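PDB 6KRW: protein-tyrosine-phosphatase PTP1 from Arabidopsis thaliana, which removes phosphate from tyrosine residues of proteins, including the MAP kinase MPK6, and helps to modulate plant defence responses. Local coordinates for residues A[62-76]-A[84-96]. Numbering follows the deposited sequence.
Sequences KNRYSDVVPFDKNRI and SSAKGYVNASLIK
The carboxamide of N91 shows how one side chain can fasten the loop 62-76: its ND2 donates almost straight to V68 O, 2.8 Å away, in the plane of both groups, and also to N63 OD1 at 2.9 Å, approaching that carbonyl from above its plane. CG lies opposite the backbone N (chi1 -168°), which carries the amide into the loop, while OD1 is held by R278. N63 OD1 accepts a second bond from Y89 OH at 2.6 Å, the N63 amide standing nearly perpendicular to the Y89 ring (87°). A phenylalanine in place of Y89 would probably cost N63 OD1 its short hydroxyl bond, leaving N91 ND2 as its donor from this segment. Further along, R75 grips K87 O end-on, NH1 and NH2 both 2.9 Å from it. N74 O receives L94 N, and N74 ND2, also bound to Q277 O, returns a bond to L94 O at 2.9 Å. Around these bonds, P70 CG packs 3.7 Å from Y89 CE1, and I76 rests on A92 and L94. The KNRY and NAS signatures of classical tyrosine phosphatases thus interlock, and this hydrogen-bonded scaffold probably sets the loop, which recognises phosphotyrosine in that family, beside the catalytic pocket, where the V68 side chain neighbours I241, a probable substrate-binding residue.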
loop_
_atom_site.group_PDB
_atom_site.type_symbol
_atom_site.label_atom_id
_atom_site.label_comp_id
_atom_site.label_asym_id
_atom_site.label_seq_id
_atom_site.Cartn_x
_atom_site.Cartn_y
_atom_site.Cartn_z
ATOM N N LYS A 62 -6.460 -17.884 7.108
ATOM C CA LYS A 62 -6.715 -16.722 6.219
ATOM C C LYS A 62 -5.505 -15.785 6.230
ATOM O O LYS A 62 -5.561 -14.738 5.568
ATOM C CB LYS A 62 -7.974 -15.985 6.674
ATOM C CG LYS A 62 -9.250 -16.805 6.588
ATOM C CD LYS A 62 -10.420 -16.147 7.288
ATOM C CE LYS A 62 -11.651 -17.021 7.306
ATOM N NZ LYS A 62 -12.693 -16.468 8.198
ATOM N N ASN A 63 -4.434 -16.188 6.902
ATOM C CA ASN A 63 -3.175 -15.421 6.980
ATOM C C ASN A 63 -2.100 -16.137 6.169
ATOM O O ASN A 63 -1.824 -17.302 6.441
ATOM C CB ASN A 63 -2.723 -15.271 8.429
ATOM C CG ASN A 63 -3.774 -14.560 9.261
ATOM O OD1 ASN A 63 -4.347 -13.601 8.785
ATOM N ND2 ASN A 63 -4.070 -15.065 10.462
ATOM N N ARG A 64 -1.491 -15.408 5.249
ATOM C CA ARG A 64 -0.377 -15.957 4.434
ATOM C C ARG A 64 0.815 -16.272 5.342
ATOM O O ARG A 64 1.475 -17.317 5.147
ATOM C CB ARG A 64 -0.015 -14.944 3.351
ATOM C CG ARG A 64 1.069 -15.449 2.421
ATOM C CD ARG A 64 1.231 -14.571 1.213
ATOM N NE ARG A 64 0.107 -14.679 0.301
ATOM C CZ ARG A 64 -0.062 -15.669 -0.595
ATOM N NH1 ARG A 64 0.817 -16.661 -0.726
ATOM N NH2 ARG A 64 -1.107 -15.633 -1.404
ATOM N N TYR A 65 1.067 -15.395 6.319
ATOM C CA TYR A 65 2.203 -15.556 7.237
ATOM C C TYR A 65 1.673 -15.453 8.654
ATOM O O TYR A 65 0.829 -14.575 8.937
ATOM C CB TYR A 65 3.261 -14.481 7.002
ATOM C CG TYR A 65 3.818 -14.473 5.607
ATOM C CD1 TYR A 65 4.744 -15.423 5.218
ATOM C CD2 TYR A 65 3.356 -13.575 4.664
ATOM C CE1 TYR A 65 5.235 -15.435 3.927
ATOM C CE2 TYR A 65 3.858 -13.566 3.368
ATOM C CZ TYR A 65 4.793 -14.513 2.994
ATOM O OH TYR A 65 5.277 -14.529 1.706
ATOM N N SER A 66 2.158 -16.300 9.548
ATOM C CA SER A 66 1.556 -16.410 10.898
ATOM C C SER A 66 1.848 -15.169 11.756
ATOM O O SER A 66 1.063 -14.920 12.700
ATOM C CB SER A 66 2.018 -17.671 11.561
ATOM O OG SER A 66 3.412 -17.637 11.787
ATOM N N ASP A 67 2.907 -14.418 11.478
ATOM C CA ASP A 67 3.341 -13.279 12.325
ATOM C C ASP A 67 3.062 -11.949 11.615
ATOM O O ASP A 67 3.553 -10.902 12.090
ATOM C CB ASP A 67 4.819 -13.444 12.676
ATOM C CG ASP A 67 5.739 -13.549 11.462
ATOM O OD1 ASP A 67 5.232 -13.736 10.342
ATOM O OD2 ASP A 67 6.957 -13.461 11.654
ATOM N N VAL A 68 2.312 -11.954 10.513
ATOM C CA VAL A 68 1.935 -10.679 9.850
ATOM C C VAL A 68 0.419 -10.635 9.770
ATOM O O VAL A 68 -0.198 -11.291 8.923
ATOM C CB VAL A 68 2.566 -10.493 8.461
ATOM C CG1 VAL A 68 2.152 -9.136 7.895
ATOM C CG2 VAL A 68 4.079 -10.620 8.529
ATOM N N VAL A 69 -0.181 -9.946 10.724
ATOM C CA VAL A 69 -1.636 -9.905 10.942
ATOM C C VAL A 69 -1.978 -8.478 11.347
ATOM O O VAL A 69 -1.125 -7.762 11.890
ATOM C CB VAL A 69 -2.082 -10.889 12.032
ATOM C CG1 VAL A 69 -1.894 -12.325 11.602
ATOM C CG2 VAL A 69 -1.379 -10.631 13.355
ATOM N N PRO A 70 -3.231 -8.053 11.088
ATOM C CA PRO A 70 -3.677 -6.728 11.506
ATOM C C PRO A 70 -4.031 -6.704 13.003
ATOM O O PRO A 70 -4.530 -7.678 13.530
ATOM C CB PRO A 70 -4.929 -6.477 10.665
ATOM C CG PRO A 70 -5.524 -7.877 10.535
ATOM C CD PRO A 70 -4.298 -8.785 10.380
ATOM N N PHE A 71 -3.772 -5.548 13.582
ATOM C CA PHE A 71 -4.255 -5.261 14.956
ATOM C C PHE A 71 -5.768 -5.210 14.974
ATOM O O PHE A 71 -6.422 -4.708 14.034
ATOM C CB PHE A 71 -3.672 -3.925 15.401
ATOM C CG PHE A 71 -2.178 -3.846 15.376
ATOM C CD1 PHE A 71 -1.392 -4.834 15.963
ATOM C CD2 PHE A 71 -1.528 -2.760 14.816
ATOM C CE1 PHE A 71 -0.009 -4.743 15.945
ATOM C CE2 PHE A 71 -0.146 -2.669 14.782
ATOM C CZ PHE A 71 0.611 -3.660 15.346
ATOM N N ASP A 72 -6.359 -5.648 16.079
ATOM C CA ASP A 72 -7.819 -5.516 16.259
ATOM C C ASP A 72 -8.260 -4.062 16.103
ATOM O O ASP A 72 -9.360 -3.831 15.558
ATOM C CB ASP A 72 -8.239 -6.033 17.632
ATOM C CG ASP A 72 -8.037 -7.518 17.841
ATOM O OD1 ASP A 72 -8.121 -8.280 16.865
ATOM O OD2 ASP A 72 -7.838 -7.954 18.992
ATOM N N LYS A 73 -7.442 -3.105 16.569
ATOM C CA LYS A 73 -7.919 -1.708 16.679
ATOM C C LYS A 73 -8.209 -1.096 15.301
ATOM O O LYS A 73 -9.016 -0.196 15.228
ATOM C CB LYS A 73 -6.909 -0.851 17.431
ATOM C CG LYS A 73 -5.584 -0.646 16.739
ATOM C CD LYS A 73 -4.604 0.243 17.502
ATOM C CE LYS A 73 -3.304 0.435 16.729
ATOM N NZ LYS A 73 -3.548 1.075 15.413
ATOM N N ASN A 74 -7.543 -1.591 14.236
ATOM C CA ASN A 74 -7.691 -0.912 12.918
ATOM C C ASN A 74 -7.801 -1.933 11.799
ATOM O O ASN A 74 -7.604 -1.491 10.648
ATOM C CB ASN A 74 -6.576 0.086 12.661
ATOM C CG ASN A 74 -5.245 -0.606 12.416
ATOM O OD1 ASN A 74 -4.959 -1.630 13.046
ATOM N ND2 ASN A 74 -4.425 -0.035 11.521
ATOM N N ARG A 75 -8.137 -3.165 12.059
ATOM C CA ARG A 75 -8.324 -4.157 10.985
ATOM C C ARG A 75 -9.543 -3.744 10.178
ATOM O O ARG A 75 -10.498 -3.123 10.690
ATOM C CB ARG A 75 -8.477 -5.565 11.530
ATOM C CG ARG A 75 -9.731 -5.822 12.348
ATOM C CD ARG A 75 -9.730 -7.198 12.967
ATOM N NE ARG A 75 -11.001 -7.437 13.638
ATOM C CZ ARG A 75 -12.078 -7.953 13.109
ATOM N NH1 ARG A 75 -12.084 -8.371 11.834
ATOM N NH2 ARG A 75 -13.179 -8.044 13.843
ATOM N N ILE A 76 -9.524 -4.064 8.892
ATOM C CA ILE A 76 -10.705 -3.872 8.040
ATOM C C ILE A 76 -11.673 -5.028 8.253
ATOM O O ILE A 76 -11.281 -6.187 8.172
ATOM C CB ILE A 76 -10.291 -3.776 6.555
ATOM C CG1 ILE A 76 -9.238 -2.692 6.337
ATOM C CG2 ILE A 76 -11.517 -3.569 5.674
ATOM C CD1 ILE A 76 -9.672 -1.273 6.706
ATOM N N SER A 84 -20.405 -15.241 11.193
ATOM C CA SER A 84 -20.280 -14.309 12.341
ATOM C C SER A 84 -19.126 -14.728 13.268
ATOM O O SER A 84 -18.524 -13.830 13.897
ATOM C CB SER A 84 -21.592 -14.166 13.092
ATOM O OG SER A 84 -21.833 -15.290 13.914
ATOM N N SER A 85 -18.798 -16.018 13.346
ATOM C CA SER A 85 -17.683 -16.497 14.204
ATOM C C SER A 85 -16.343 -15.919 13.710
ATOM O O SER A 85 -15.424 -15.777 14.524
ATOM C CB SER A 85 -17.647 -18.003 14.267
ATOM O OG SER A 85 -17.348 -18.540 12.989
ATOM N N ALA A 86 -16.247 -15.550 12.430
ATOM C CA ALA A 86 -15.009 -14.974 11.855
ATOM C C ALA A 86 -14.857 -13.481 12.197
ATOM O O ALA A 86 -13.768 -12.929 11.995
ATOM C CB ALA A 86 -15.000 -15.161 10.375
ATOM N N LYS A 87 -15.917 -12.840 12.681
ATOM C CA LYS A 87 -15.902 -11.393 13.014
ATOM C C LYS A 87 -15.442 -10.576 11.795
ATOM O O LYS A 87 -14.720 -9.591 11.964
ATOM C CB LYS A 87 -15.049 -11.129 14.258
ATOM C CG LYS A 87 -15.487 -11.885 15.515
ATOM C CD LYS A 87 -14.686 -11.518 16.743
ATOM C CE LYS A 87 -15.196 -12.181 18.005
ATOM N NZ LYS A 87 -14.735 -13.581 18.112
ATOM N N GLY A 88 -15.846 -11.006 10.591
ATOM C CA GLY A 88 -15.588 -10.178 9.408
ATOM C C GLY A 88 -14.126 -10.141 8.997
ATOM O O GLY A 88 -13.724 -9.168 8.349
ATOM N N TYR A 89 -13.357 -11.153 9.363
ATOM C CA TYR A 89 -11.886 -11.042 9.319
ATOM C C TYR A 89 -11.342 -11.090 7.877
ATOM O O TYR A 89 -11.637 -11.998 7.099
ATOM C CB TYR A 89 -11.230 -12.151 10.139
ATOM C CG TYR A 89 -9.741 -12.042 10.077
ATOM C CD1 TYR A 89 -9.078 -11.028 10.735
ATOM C CD2 TYR A 89 -8.988 -12.884 9.260
ATOM C CE1 TYR A 89 -7.710 -10.869 10.635
ATOM C CE2 TYR A 89 -7.618 -12.736 9.144
ATOM C CZ TYR A 89 -6.971 -11.716 9.815
ATOM O OH TYR A 89 -5.633 -11.518 9.732
ATOM N N VAL A 90 -10.507 -10.122 7.591
ATOM C CA VAL A 90 -9.584 -10.129 6.436
ATOM C C VAL A 90 -8.243 -9.593 6.919
ATOM O O VAL A 90 -8.202 -8.710 7.805
ATOM C CB VAL A 90 -10.190 -9.349 5.269
ATOM C CG1 VAL A 90 -10.570 -7.949 5.619
ATOM C CG2 VAL A 90 -9.252 -9.342 4.062
ATOM N N ASN A 91 -7.147 -10.116 6.394
ATOM C CA ASN A 91 -5.795 -9.659 6.772
ATOM C C ASN A 91 -5.545 -8.326 6.085
ATOM O O ASN A 91 -4.975 -8.295 4.979
ATOM C CB ASN A 91 -4.754 -10.726 6.519
ATOM C CG ASN A 91 -3.434 -10.379 7.158
ATOM O OD1 ASN A 91 -2.994 -9.227 7.116
ATOM N ND2 ASN A 91 -2.781 -11.384 7.729
ATOM N N ALA A 92 -5.985 -7.237 6.697
ATOM C CA ALA A 92 -5.973 -5.916 6.055
ATOM C C ALA A 92 -6.050 -4.864 7.151
ATOM O O ALA A 92 -6.831 -5.081 8.131
ATOM C CB ALA A 92 -7.129 -5.757 5.101
ATOM N N SER A 93 -5.275 -3.815 7.009
ATOM C CA SER A 93 -5.122 -2.750 8.024
ATOM C C SER A 93 -5.402 -1.392 7.416
ATOM O O SER A 93 -4.926 -1.097 6.302
ATOM C CB SER A 93 -3.702 -2.759 8.530
ATOM O OG SER A 93 -3.345 -4.002 9.072
ATOM N N LEU A 94 -6.149 -0.532 8.087
ATOM C CA LEU A 94 -6.281 0.880 7.725
ATOM C C LEU A 94 -5.039 1.664 8.082
ATOM O O LEU A 94 -4.647 1.706 9.268
ATOM C CB LEU A 94 -7.476 1.515 8.413
ATOM C CG LEU A 94 -7.758 2.942 7.976
ATOM C CD1 LEU A 94 -8.161 2.996 6.511
ATOM C CD2 LEU A 94 -8.812 3.564 8.861
ATOM N N ILE A 95 -4.398 2.266 7.087
ATOM C CA ILE A 95 -3.239 3.145 7.271
ATOM C C ILE A 95 -3.709 4.547 7.015
ATOM O O ILE A 95 -4.067 4.892 5.885
ATOM C CB ILE A 95 -2.060 2.753 6.359
ATOM C CG1 ILE A 95 -1.779 1.261 6.377
ATOM C CG2 ILE A 95 -0.838 3.580 6.696
ATOM C CD1 ILE A 95 -1.403 0.707 7.727
ATOM N N LYS A 96 -3.740 5.369 8.062
ATOM C CA LYS A 96 -4.313 6.720 7.991
ATOM C C LYS A 96 -3.491 7.614 8.909
ATOM O O LYS A 96 -3.417 7.327 10.098
ATOM C CB LYS A 96 -5.801 6.702 8.337
ATOM C CG LYS A 96 -6.499 8.044 8.288
ATOM C CD LYS A 96 -7.981 7.943 8.570
ATOM C CE LYS A 96 -8.672 9.279 8.406
ATOM N NZ LYS A 96 -10.125 9.201 8.702
HETATM O O HOH W 1 -7.428 -12.562 4.752
HETATM O O HOH W 2 -13.543 -13.972 7.316
HETATM O O HOH W 3 -3.455 -3.434 11.719
HETATM O O HOH W 4 -10.170 -8.001 9.728
#